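Putative aspartate aminotransferase (PDB 1IUG) probably catalyses pyridoxal 5'-phosphate-dependent transfer of amino groups between amino acids and 2-oxo acids, with aspartate a likely amino donor. Local coordinates at residues P112-V117 against P141-R145; L126-T132 against G157-S163; T134-D139 against V276-S281. All coordinates share one frame. Residue numbers count along the deposited sequence, not the author numbering.

Contact 1. Residues P112-V117 against P141-R145; sequences PRPEDV and PALAR
A single leucine on helix 140-150 plugs into a proline-rich turn of the loop that links strands 100-105 and 124-128. Backbone first: Pro112 and Arg113 are extended, with psi near 145°, then Pro114 to Asp116 take helical angles, and the turn is held by Asp116 N to Arg113 O at 2.9 Å, while Val117 N to Pro114 O is weak at 3.5 Å. Opposite it, 141-145 is regular helix, Arg145 N bonding Pro141 O at 3.2 Å. Pro114 and Leu143 set the register, their CA atoms 4.6 Å apart.

The apolar contacts centre on Leu143, rotamer mt, whose CD2 lies 4.0 Å from Pro112 CB, 4.2 Å from Pro114 CG and 4.2 Å from Val117 CG2. Alongside, Pro114 CG meets Ala142 CB at 3.9 Å. Leu143 CD2 also packs on the turn's backbone, 3.6 Å from both Pro112 O and Pro114 N, and Val117 CG2 rests 3.6 Å from Leu143 O.

Pro112 and Val117 reach on to strand 77-82, so the loop packs between helix 140-150 and the aminotransferase fold's seven-stranded sheet, partly buried and away from the cofactor. With no hydrogen bond crossing it, the contact depends on shape and exclusion of water.

Contact 2. Residues L126-T132 against G157-S163; sequences LLVHSET and GADMVTS
Three backbone hydrogen bonds join these parallel strands: Asp159 N to Leu127 O at 2.8 Å, Leu127 N to Gly157 O at 2.9 Å and His129 N to Asp159 O at 2.9 Å. Leu126 pairs with Gly157, Leu127 with Ala158 and Val128 with Asp159; the strand axes are 4.6 Å apart at 22°. Past Asp159 the chains diverge. There Thr162 OG1 (chi1 p) hydrogen-bonds Ser130 OG at 2.8 Å and Thr132 OG1 at 2.7 Å; Ser130 OG also hydrogen-bonds Ser281 OG. A water in the gap accepts from Ser130 N (3.1 Å) and Thr162 N (3.2 Å). Asp159 (chi1 t) forms an Asx turn, OD1 taking Val161 N at 2.9 Å.

The C-terminal end of strand 155-159 and the loop after strand 130-131 line the cofactor site, as in fold-type I aminotransferases: Thr132 OG1 hydrogen-bonds O3 of the pyridoxal-phosphate-modified lysine at position 185, and Asp159 OD2 lies close to its N1.

Among the side-chain contacts, Val128 CG2 sits 3.9 Å from Asp159 CB, and Met160 CG lies at the His129 ring edge, 4.2 Å from His129 CB. Leu126, Val128 and Asp159 face helices 60-71 and 85-96; Leu127 faces helix 140-150. Within the seven-stranded sheet, the pair runs between strands 77-82 and 178-182.

Contact 3. Residues T134-D139 against V276-S281; sequences TGALAD and VPKRFS
Gly135 and Ala136 form a G1 beta bulge facing Glu131 as the chain enters the short strand 136-137, and the irregular segment 276-281, extended from Arg279 to Ser281, lies against it through a single bridge, Ala136 with Phe280 (CA atoms 5.3 Å apart). Gly135 has phi/psi of 87/14, angles that call for glycine, and Ala136 N returns to Thr134 OG1 (chi1 p) at 3.2 Å to make an ST turn. Two hydrogen bonds flank the bridge: Ser281 N to Gly135 O at 3.1 Å and Leu137 N to Arg279 O at 3.2 Å. A CA-H...O contact from Ala136 CA to Arg279 O, 3.3 Å, supplements them.

At the Val276 end, Pro277 packs over the turn, its CB 4.0 Å from Ala136 CB and its CD 3.4 Å from Thr134 O. Leu137 (tp) covers the other end, CD2 being 3.6 Å from Phe280 O and CB 4.0 Å from Ser281 CB. Ser281 OG hydrogen-bonds Ser130 OG.

The contact joins the seven-stranded sheet's domain to the loop between strands 274-275 and 285-288, near Arg322, the predicted substrate-binding residue. Arg279 stretches along Leu137 towards the N-cap of helix 140-150, where its NH2 forms a salt bridge with Asp139 OD2 at 3.2 Å.

How the contacts relate
From the N terminus, the chain passes 112-117, 126-132, 134-139, 141-145, 157-163 and finally 276-281. Contact 1 closes a loop of 23 residues holding the first segments of contacts 2 and 3; contact 2 closes one of 24 residues; contact 3 spans 136, reaching from the large sheet's domain to the loop following edge strand 274-275 of the five-stranded sheet. Every pair of loops crosses, because the segments alternate. The crossings are physical too: Leu143 CB touches Leu127 CD1 at 3.8 Å, and Leu143 CD1 touches Ala138 CB at 4.0 Å. Contacts 2 and 3 share the two-stranded hairpin, where Glu131 N lies 2.9 Å from Ala136 O, a probable hydrogen bond.

Contact 1. Residues P112-V117 against P141-R145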
ATOM      1  N   PRO A 112      13.078  27.014   7.059  1.00 36.00           N
ATOM      2  CA  PRO A 112      14.413  27.079   7.661  1.00 36.63           C
ATOM      3  C   PRO A 112      15.394  27.957   6.889  1.00 36.36           C
ATOM      4  O   PRO A 112      15.311  28.067   5.667  1.00 35.10           O
ATOM      5  CB  PRO A 112      14.870  25.619   7.629  1.00 36.29           C
ATOM      6  CG  PRO A 112      13.595  24.851   7.646  1.00 36.52           C
ATOM      7  CD  PRO A 112      12.740  25.627   6.700  1.00 35.48           C
ATOM      8  N   ARG A 113      16.307  28.590   7.619  1.00 37.93           N
ATOM      9  CA  ARG A 113      17.348  29.429   7.023  1.00 39.49           C
ATOM     10  C   ARG A 113      18.570  28.518   6.886  1.00 37.53           C
ATOM     11  O   ARG A 113      18.799  27.653   7.734  1.00 34.09           O
ATOM     12  CB  ARG A 113      17.730  30.580   7.962  1.00 45.22           C
ATOM     13  CG  ARG A 113      16.588  31.354   8.590  1.00 54.11           C
ATOM     14  CD  ARG A 113      15.693  32.031   7.569  1.00 62.02           C
ATOM     15  NE  ARG A 113      14.506  32.624   8.196  1.00 69.84           N
ATOM     16  CZ  ARG A 113      14.529  33.514   9.189  1.00 71.73           C
ATOM     17  NH1 ARG A 113      15.681  33.943   9.690  1.00 73.44           N
ATOM     18  NH2 ARG A 113      13.389  33.963   9.697  1.00 73.41           N
ATOM     19  N   PRO A 114      19.364  28.687   5.815  1.00 37.38           N
ATOM     20  CA  PRO A 114      20.563  27.861   5.609  1.00 37.92           C
ATOM     21  C   PRO A 114      21.532  27.937   6.798  1.00 39.09           C
ATOM     22  O   PRO A 114      22.238  26.972   7.106  1.00 37.50           O
ATOM     23  CB  PRO A 114      21.178  28.473   4.355  1.00 37.60           C
ATOM     24  CG  PRO A 114      19.971  28.916   3.583  1.00 39.03           C
ATOM     25  CD  PRO A 114      19.112  29.553   4.649  1.00 37.46           C
ATOM     26  N   GLU A 115      21.533  29.081   7.476  1.00 40.86           N
ATOM     27  CA  GLU A 115      22.403  29.302   8.627  1.00 41.88           C
ATOM     28  C   GLU A 115      21.953  28.500   9.847  1.00 40.17           C
ATOM     29  O   GLU A 115      22.758  28.193  10.726  1.00 40.95           O
ATOM     30  CB  GLU A 115      22.450  30.792   8.996  1.00 45.08           C
ATOM     31  CG  GLU A 115      22.553  31.744   7.814  1.00 50.81           C
ATOM     32  CD  GLU A 115      21.199  32.057   7.199  1.00 53.80           C
ATOM     33  OE1 GLU A 115      20.321  32.575   7.926  1.00 56.17           O
ATOM     34  OE2 GLU A 115      21.016  31.791   5.992  1.00 54.07           O
ATOM     35  N   ASP A 116      20.670  28.154   9.893  1.00 37.60           N
ATOM     36  CA  ASP A 116      20.131  27.394  11.016  1.00 36.39           C
ATOM     37  C   ASP A 116      20.528  25.923  11.006  1.00 35.14           C
ATOM     38  O   ASP A 116      20.602  25.292  12.062  1.00 33.82           O
ATOM     39  CB  ASP A 116      18.607  27.518  11.060  1.00 37.91           C
ATOM     40  CG  ASP A 116      18.135  28.948  11.272  1.00 38.89           C
ATOM     41  OD1 ASP A 116      18.947  29.806  11.681  1.00 40.01           O
ATOM     42  OD2 ASP A 116      16.940  29.214  11.032  1.00 40.68           O
ATOM     43  N   VAL A 117      20.768  25.375   9.817  1.00 34.06           N
ATOM     44  CA  VAL A 117      21.147  23.973   9.694  1.00 34.98           C
ATOM     45  C   VAL A 117      22.647  23.763   9.522  1.00 35.62           C
ATOM     46  O   VAL A 117      23.112  22.627   9.397  1.00 34.60           O
ATOM     47  CB  VAL A 117      20.383  23.271   8.542  1.00 35.69           C
ATOM     48  CG1 VAL A 117      18.881  23.340   8.798  1.00 34.01           C
ATOM     49  CG2 VAL A 117      20.738  23.899   7.191  1.00 36.00           C
ATOM     50  N   PRO A 141      18.228  23.353  -2.223  1.00 31.75           N
ATOM     51  CA  PRO A 141      19.653  23.388  -2.577  1.00 31.86           C
ATOM     52  C   PRO A 141      20.508  24.152  -1.573  1.00 32.29           C
ATOM     53  O   PRO A 141      21.585  23.693  -1.198  1.00 31.69           O
ATOM     54  CB  PRO A 141      19.652  24.086  -3.940  1.00 31.82           C
ATOM     55  CG  PRO A 141      18.302  23.759  -4.498  1.00 32.53           C
ATOM     56  CD  PRO A 141      17.420  23.956  -3.299  1.00 32.43           C
ATOM     57  N   ALA A 142      20.013  25.309  -1.140  1.00 32.11           N
ATOM     58  CA  ALA A 142      20.724  26.154  -0.183  1.00 32.15           C
ATOM     59  C   ALA A 142      20.823  25.511   1.195  1.00 32.04           C
ATOM     60  O   ALA A 142      21.853  25.623   1.865  1.00 31.57           O
ATOM     61  CB  ALA A 142      20.060  27.525  -0.087  1.00 30.19           C
ATOM     62  N   LEU A 143      19.755  24.841   1.618  1.00 31.89           N
ATOM     63  CA  LEU A 143      19.750  24.176   2.917  1.00 30.61           C
ATOM     64  C   LEU A 143      20.691  22.983   2.897  1.00 30.03           C
ATOM     65  O   LEU A 143      21.474  22.785   3.824  1.00 30.21           O
ATOM     66  CB  LEU A 143      18.340  23.715   3.275  1.00 31.99           C
ATOM     67  CG  LEU A 143      17.332  24.823   3.568  1.00 31.97           C
ATOM     68  CD1 LEU A 143      15.949  24.227   3.720  1.00 31.58           C
ATOM     69  CD2 LEU A 143      17.741  25.571   4.826  1.00 32.63           C
ATOM     70  N   ALA A 144      20.639  22.222   1.808  1.00 31.73           N
ATOM     71  CA  ALA A 144      21.467  21.033   1.636  1.00 31.47           C
ATOM     72  C   ALA A 144      22.973  21.293   1.662  1.00 33.21           C
ATOM     73  O   ALA A 144      23.706  20.573   2.347  1.00 33.01           O
ATOM     74  CB  ALA A 144      21.082  20.303   0.356  1.00 29.18           C
ATOM     75  N   ARG A 145      23.452  22.300   0.930  1.00 33.58           N
ATOM     76  CA  ARG A 145      24.892  22.534   0.941  1.00 37.37           C
ATOM     77  C   ARG A 145      25.428  23.244   2.181  1.00 35.27           C
ATOM     78  O   ARG A 145      26.597  23.085   2.523  1.00 35.92           O
ATOM     79  CB  ARG A 145      25.428  23.115  -0.385  1.00 40.74           C
ATOM     80  CG  ARG A 145      25.506  24.620  -0.553  1.00 45.09           C
ATOM     81  CD  ARG A 145      24.166  25.298  -0.448  1.00 50.91           C
ATOM     82  NE  ARG A 145      24.230  26.668  -0.959  1.00 54.01           N
ATOM     83  CZ  ARG A 145      24.170  26.994  -2.247  1.00 53.96           C
ATOM     84  NH1 ARG A 145      24.047  26.053  -3.178  1.00 53.57           N
ATOM     85  NH2 ARG A 145      24.211  28.269  -2.603  1.00 55.44           N
TER

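Contact 2. Residues L126-T132 against G157-S163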
ATOM      1  N   LEU A 126      16.754  16.095   7.583  1.00 27.01           N
ATOM      2  CA  LEU A 126      15.515  15.701   6.922  1.00 27.14           C
ATOM      3  C   LEU A 126      14.731  16.961   6.631  1.00 26.01           C
ATOM      4  O   LEU A 126      14.468  17.761   7.532  1.00 27.42           O
ATOM      5  CB  LEU A 126      14.703  14.750   7.804  1.00 27.19           C
ATOM      6  CG  LEU A 126      15.360  13.414   8.150  1.00 29.57           C
ATOM      7  CD1 LEU A 126      14.441  12.619   9.079  1.00 26.88           C
ATOM      8  CD2 LEU A 126      15.665  12.631   6.875  1.00 28.65           C
ATOM      9  N   LEU A 127      14.369  17.145   5.368  1.00 25.90           N
ATOM     10  CA  LEU A 127      13.638  18.336   4.956  1.00 26.44           C
ATOM     11  C   LEU A 127      12.387  18.036   4.148  1.00 25.34           C
ATOM     12  O   LEU A 127      12.323  17.044   3.427  1.00 23.58           O
ATOM     13  CB  LEU A 127      14.551  19.231   4.111  1.00 27.04           C
ATOM     14  CG  LEU A 127      15.809  19.824   4.744  1.00 27.76           C
ATOM     15  CD1 LEU A 127      16.745  20.315   3.642  1.00 28.38           C
ATOM     16  CD2 LEU A 127      15.441  20.953   5.696  1.00 24.34           C
ATOM     17  N   VAL A 128      11.393  18.905   4.287  1.00 25.73           N
ATOM     18  CA  VAL A 128      10.156  18.792   3.528  1.00 25.71           C
ATOM     19  C   VAL A 128      10.240  19.908   2.484  1.00 25.39           C
ATOM     20  O   VAL A 128      10.269  21.094   2.826  1.00 25.61           O
ATOM     21  CB  VAL A 128       8.904  18.964   4.423  1.00 24.42           C
ATOM     22  CG1 VAL A 128       7.648  19.006   3.569  1.00 22.72           C
ATOM     23  CG2 VAL A 128       8.806  17.802   5.396  1.00 21.31           C
ATOM     24  N   HIS A 129      10.351  19.511   1.221  1.00 23.83           N
ATOM     25  CA  HIS A 129      10.472  20.452   0.112  1.00 24.14           C
ATOM     26  C   HIS A 129       9.253  21.371   0.015  1.00 23.85           C
ATOM     27  O   HIS A 129       9.376  22.597   0.067  1.00 23.65           O
ATOM     28  CB  HIS A 129      10.681  19.687  -1.197  1.00 23.36           C
ATOM     29  CG  HIS A 129      11.189  20.538  -2.318  1.00 24.33           C
ATOM     30  ND1 HIS A 129      11.483  21.875  -2.161  1.00 25.33           N
ATOM     31  CD2 HIS A 129      11.461  20.240  -3.609  1.00 23.49           C
ATOM     32  CE1 HIS A 129      11.913  22.365  -3.310  1.00 24.99           C
ATOM     33  NE2 HIS A 129      11.909  21.394  -4.204  1.00 25.89           N
ATOM     34  N   SER A 130       8.079  20.767  -0.118  1.00 22.81           N
ATOM     35  CA  SER A 130       6.833  21.510  -0.199  1.00 23.05           C
ATOM     36  C   SER A 130       5.967  21.114   0.999  1.00 23.50           C
ATOM     37  O   SER A 130       5.466  19.988   1.070  1.00 24.21           O
ATOM     38  CB  SER A 130       6.124  21.199  -1.517  1.00 21.61           C
ATOM     39  OG  SER A 130       4.834  21.780  -1.552  1.00 24.89           O
ATOM     40  N   GLU A 131       5.874  22.015   1.975  1.00 24.77           N
ATOM     41  CA  GLU A 131       5.083  21.779   3.181  1.00 25.42           C
ATOM     42  C   GLU A 131       3.630  22.081   2.832  1.00 26.21           C
ATOM     43  O   GLU A 131       3.150  23.210   2.978  1.00 26.96           O
ATOM     44  CB  GLU A 131       5.591  22.668   4.330  1.00 24.57           C
ATOM     45  CG  GLU A 131       4.840  22.512   5.655  1.00 27.01           C
ATOM     46  CD  GLU A 131       4.744  21.067   6.131  1.00 26.89           C
ATOM     47  OE1 GLU A 131       5.726  20.552   6.709  1.00 28.01           O
ATOM     48  OE2 GLU A 131       3.677  20.447   5.937  1.00 27.29           O
ATOM     49  N   THR A 132       2.939  21.051   2.356  1.00 25.42           N
ATOM     50  CA  THR A 132       1.549  21.157   1.923  1.00 23.81           C
ATOM     51  C   THR A 132       0.572  21.775   2.925  1.00 24.43           C
ATOM     52  O   THR A 132      -0.383  22.457   2.528  1.00 24.79           O
ATOM     53  CB  THR A 132       1.019  19.785   1.481  1.00 23.34           C
ATOM     54  OG1 THR A 132       2.055  19.087   0.777  1.00 19.88           O
ATOM     55  CG2 THR A 132      -0.173  19.958   0.554  1.00 21.01           C
ATOM     56  N   GLY A 157      17.918  13.826   3.423  1.00 26.71           N
ATOM     57  CA  GLY A 157      16.724  13.149   2.944  1.00 25.55           C
ATOM     58  C   GLY A 157      15.617  14.173   2.762  1.00 27.06           C
ATOM     59  O   GLY A 157      15.473  15.077   3.589  1.00 25.34           O
ATOM     60  N   ALA A 158      14.826  14.041   1.699  1.00 25.01           N
ATOM     61  CA  ALA A 158      13.762  15.010   1.456  1.00 25.47           C
ATOM     62  C   ALA A 158      12.384  14.445   1.131  1.00 25.16           C
ATOM     63  O   ALA A 158      12.251  13.388   0.515  1.00 25.96           O
ATOM     64  CB  ALA A 158      14.184  15.972   0.365  1.00 24.67           C
ATOM     65  N   ASP A 159      11.365  15.164   1.588  1.00 24.63           N
ATOM     66  CA  ASP A 159       9.976  14.818   1.332  1.00 23.43           C
ATOM     67  C   ASP A 159       9.621  15.670   0.117  1.00 22.64           C
ATOM     68  O   ASP A 159       9.529  16.892   0.223  1.00 21.37           O
ATOM     69  CB  ASP A 159       9.101  15.207   2.536  1.00 23.48           C
ATOM     70  CG  ASP A 159       7.591  15.025   2.281  1.00 25.23           C
ATOM     71  OD1 ASP A 159       7.130  15.076   1.122  1.00 25.94           O
ATOM     72  OD2 ASP A 159       6.847  14.861   3.265  1.00 25.50           O
ATOM     73  N   MET A 160       9.471  15.024  -1.036  1.00 22.47           N
ATOM     74  CA  MET A 160       9.121  15.715  -2.274  1.00 22.63           C
ATOM     75  C   MET A 160       7.741  15.261  -2.754  1.00 23.31           C
ATOM     76  O   MET A 160       7.462  15.246  -3.959  1.00 22.21           O
ATOM     77  CB  MET A 160      10.165  15.430  -3.360  1.00 23.00           C
ATOM     78  CG  MET A 160      11.535  16.063  -3.128  1.00 22.35           C
ATOM     79  SD  MET A 160      12.680  15.605  -4.457  1.00 26.05           S
ATOM     80  CE  MET A 160      14.145  16.450  -3.971  1.00 22.31           C
ATOM     81  N   VAL A 161       6.874  14.910  -1.803  1.00 22.57           N
ATOM     82  CA  VAL A 161       5.534  14.437  -2.130  1.00 22.25           C
ATOM     83  C   VAL A 161       4.715  15.434  -2.931  1.00 22.89           C
ATOM     84  O   VAL A 161       4.005  15.028  -3.854  1.00 24.21           O
ATOM     85  CB  VAL A 161       4.753  13.951  -0.885  1.00 20.54           C
ATOM     86  CG1 VAL A 161       3.352  13.528  -1.284  1.00 22.09           C
ATOM     87  CG2 VAL A 161       5.468  12.762  -0.247  1.00 18.73           C
ATOM     88  N   THR A 162       4.792  16.721  -2.586  1.00 23.04           N
ATOM     89  CA  THR A 162       4.054  17.735  -3.344  1.00 22.25           C
ATOM     90  C   THR A 162       4.940  18.672  -4.163  1.00 22.27           C
ATOM     91  O   THR A 162       4.551  19.802  -4.456  1.00 23.23           O
ATOM     92  CB  THR A 162       3.064  18.566  -2.481  1.00 21.68           C
ATOM     93  OG1 THR A 162       3.747  19.162  -1.379  1.00 21.29           O
ATOM     94  CG2 THR A 162       1.928  17.695  -1.983  1.00 22.58           C
ATOM     95  N   SER A 163       6.153  18.223  -4.481  1.00 22.78           N
ATOM     96  CA  SER A 163       7.056  19.007  -5.317  1.00 23.46           C
ATOM     97  C   SER A 163       7.327  18.242  -6.620  1.00 24.01           C
ATOM     98  O   SER A 163       7.531  18.852  -7.672  1.00 25.55           O
ATOM     99  CB  SER A 163       8.361  19.352  -4.591  1.00 22.90           C
ATOM    100  OG  SER A 163       9.090  18.200  -4.214  1.00 25.37           O
TER
HETATM  101  O   HOH W   1       6.776  17.999  -0.431  1.00 27.37           O

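Contact 3. Residues T134-D139 against V276-S281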
ATOM      1  N   THR A 134       1.090  24.208   4.944  1.00 27.19           N
ATOM      2  CA  THR A 134       1.204  25.663   5.004  1.00 27.91           C
ATOM      3  C   THR A 134       1.328  26.330   3.637  1.00 30.17           C
ATOM      4  O   THR A 134       1.042  27.523   3.495  1.00 31.39           O
ATOM      5  CB  THR A 134       2.405  26.086   5.866  1.00 26.57           C
ATOM      6  OG1 THR A 134       3.619  25.722   5.199  1.00 26.89           O
ATOM      7  CG2 THR A 134       2.354  25.395   7.228  1.00 24.28           C
ATOM      8  N   GLY A 135       1.732  25.551   2.636  1.00 30.97           N
ATOM      9  CA  GLY A 135       1.913  26.080   1.293  1.00 29.40           C
ATOM     10  C   GLY A 135       3.310  26.647   1.123  1.00 29.53           C
ATOM     11  O   GLY A 135       3.596  27.344   0.147  1.00 29.02           O
ATOM     12  N   ALA A 136       4.189  26.325   2.070  1.00 28.38           N
ATOM     13  CA  ALA A 136       5.563  26.810   2.055  1.00 28.84           C
ATOM     14  C   ALA A 136       6.519  25.950   1.236  1.00 29.08           C
ATOM     15  O   ALA A 136       6.423  24.721   1.226  1.00 29.06           O
ATOM     16  CB  ALA A 136       6.080  26.952   3.483  1.00 26.42           C
ATOM     17  N   LEU A 137       7.457  26.616   0.570  1.00 28.63           N
ATOM     18  CA  LEU A 137       8.461  25.949  -0.244  1.00 28.49           C
ATOM     19  C   LEU A 137       9.837  26.232   0.347  1.00 29.76           C
ATOM     20  O   LEU A 137      10.270  27.383   0.402  1.00 30.32           O
ATOM     21  CB  LEU A 137       8.410  26.477  -1.679  1.00 29.04           C
ATOM     22  CG  LEU A 137       9.317  25.787  -2.698  1.00 27.64           C
ATOM     23  CD1 LEU A 137       8.856  24.349  -2.890  1.00 26.22           C
ATOM     24  CD2 LEU A 137       9.282  26.539  -4.020  1.00 25.59           C
ATOM     25  N   ALA A 138      10.521  25.187   0.799  1.00 28.98           N
ATOM     26  CA  ALA A 138      11.851  25.345   1.375  1.00 30.67           C
ATOM     27  C   ALA A 138      12.905  25.458   0.276  1.00 31.18           C
ATOM     28  O   ALA A 138      12.739  24.899  -0.811  1.00 31.80           O
ATOM     29  CB  ALA A 138      12.171  24.169   2.290  1.00 28.97           C
ATOM     30  N   ASP A 139      13.977  26.194   0.561  1.00 32.46           N
ATOM     31  CA  ASP A 139      15.079  26.374  -0.385  1.00 31.45           C
ATOM     32  C   ASP A 139      16.012  25.180  -0.226  1.00 30.53           C
ATOM     33  O   ASP A 139      17.076  25.276   0.385  1.00 28.95           O
ATOM     34  CB  ASP A 139      15.830  27.676  -0.085  1.00 35.38           C
ATOM     35  CG  ASP A 139      16.716  28.130  -1.241  1.00 37.12           C
ATOM     36  OD1 ASP A 139      17.049  27.309  -2.127  1.00 38.94           O
ATOM     37  OD2 ASP A 139      17.081  29.323  -1.260  1.00 38.92           O
ATOM     38  N   VAL A 276      -0.532  32.575   3.768  1.00 36.00           N
ATOM     39  CA  VAL A 276       0.112  31.974   4.931  1.00 35.05           C
ATOM     40  C   VAL A 276       1.640  31.895   4.835  1.00 35.27           C
ATOM     41  O   VAL A 276       2.338  32.304   5.761  1.00 35.84           O
ATOM     42  CB  VAL A 276      -0.471  30.570   5.234  1.00 32.81           C
ATOM     43  CG1 VAL A 276       0.245  29.934   6.413  1.00 31.78           C
ATOM     44  CG2 VAL A 276      -1.953  30.676   5.518  1.00 31.53           C
ATOM     45  N   PRO A 277       2.180  31.386   3.710  1.00 36.71           N
ATOM     46  CA  PRO A 277       3.637  31.280   3.561  1.00 37.72           C
ATOM     47  C   PRO A 277       4.349  32.517   3.000  1.00 38.67           C
ATOM     48  O   PRO A 277       3.714  33.424   2.465  1.00 38.50           O
ATOM     49  CB  PRO A 277       3.775  30.102   2.607  1.00 36.85           C
ATOM     50  CG  PRO A 277       2.637  30.346   1.659  1.00 36.80           C
ATOM     51  CD  PRO A 277       1.491  30.729   2.578  1.00 35.02           C
ATOM     52  N   LYS A 278       5.673  32.540   3.152  1.00 40.81           N
ATOM     53  CA  LYS A 278       6.522  33.621   2.641  1.00 43.60           C
ATOM     54  C   LYS A 278       7.038  33.145   1.284  1.00 43.78           C
ATOM     55  O   LYS A 278       7.142  33.917   0.334  1.00 44.36           O
ATOM     56  CB  LYS A 278       7.725  33.862   3.565  1.00 46.08           C
ATOM     57  CG  LYS A 278       7.397  34.142   5.026  1.00 49.82           C
ATOM     58  CD  LYS A 278       6.528  35.389   5.188  1.00 53.84           C
ATOM     59  CE  LYS A 278       6.199  35.681   6.657  1.00 54.92           C
ATOM     60  NZ  LYS A 278       6.794  34.700   7.616  1.00 55.60           N
ATOM     61  N   ARG A 279       7.407  31.867   1.242  1.00 42.86           N
ATOM     62  CA  ARG A 279       7.901  31.199   0.044  1.00 43.76           C
ATOM     63  C   ARG A 279       6.733  30.374  -0.473  1.00 42.04           C
ATOM     64  O   ARG A 279       6.198  29.525   0.243  1.00 41.44           O
ATOM     65  CB  ARG A 279       9.059  30.275   0.409  1.00 47.80           C
ATOM     66  CG  ARG A 279      10.436  30.911   0.374  1.00 52.20           C
ATOM     67  CD  ARG A 279      10.778  31.422  -1.011  1.00 56.11           C
ATOM     68  NE  ARG A 279      12.186  31.189  -1.335  1.00 57.89           N
ATOM     69  CZ  ARG A 279      12.696  30.005  -1.669  1.00 58.53           C
ATOM     70  NH1 ARG A 279      11.923  28.925  -1.726  1.00 56.37           N
ATOM     71  NH2 ARG A 279      13.983  29.905  -1.973  1.00 60.48           N
ATOM     72  N   PHE A 280       6.361  30.599  -1.724  1.00 40.17           N
ATOM     73  CA  PHE A 280       5.218  29.908  -2.296  1.00 40.03           C
ATOM     74  C   PHE A 280       5.485  28.638  -3.088  1.00 38.21           C
ATOM     75  O   PHE A 280       6.288  28.625  -4.022  1.00 39.13           O
ATOM     76  CB  PHE A 280       4.395  30.886  -3.140  1.00 42.12           C
ATOM     77  CG  PHE A 280       3.998  32.129  -2.398  1.00 45.37           C
ATOM     78  CD1 PHE A 280       4.895  33.188  -2.260  1.00 47.21           C
ATOM     79  CD2 PHE A 280       2.745  32.232  -1.811  1.00 46.03           C
ATOM     80  CE1 PHE A 280       4.547  34.330  -1.541  1.00 48.78           C
ATOM     81  CE2 PHE A 280       2.383  33.367  -1.092  1.00 47.66           C
ATOM     82  CZ  PHE A 280       3.286  34.419  -0.955  1.00 49.13           C
ATOM     83  N   SER A 281       4.812  27.568  -2.680  1.00 35.33           N
ATOM     84  CA  SER A 281       4.894  26.282  -3.356  1.00 32.39           C
ATOM     85  C   SER A 281       3.753  26.275  -4.368  1.00 30.48           C
ATOM     86  O   SER A 281       2.651  26.734  -4.067  1.00 31.04           O
ATOM     87  CB  SER A 281       4.688  25.142  -2.361  1.00 33.36           C
ATOM     88  OG  SER A 281       4.539  23.908  -3.038  1.00 33.70           O
TER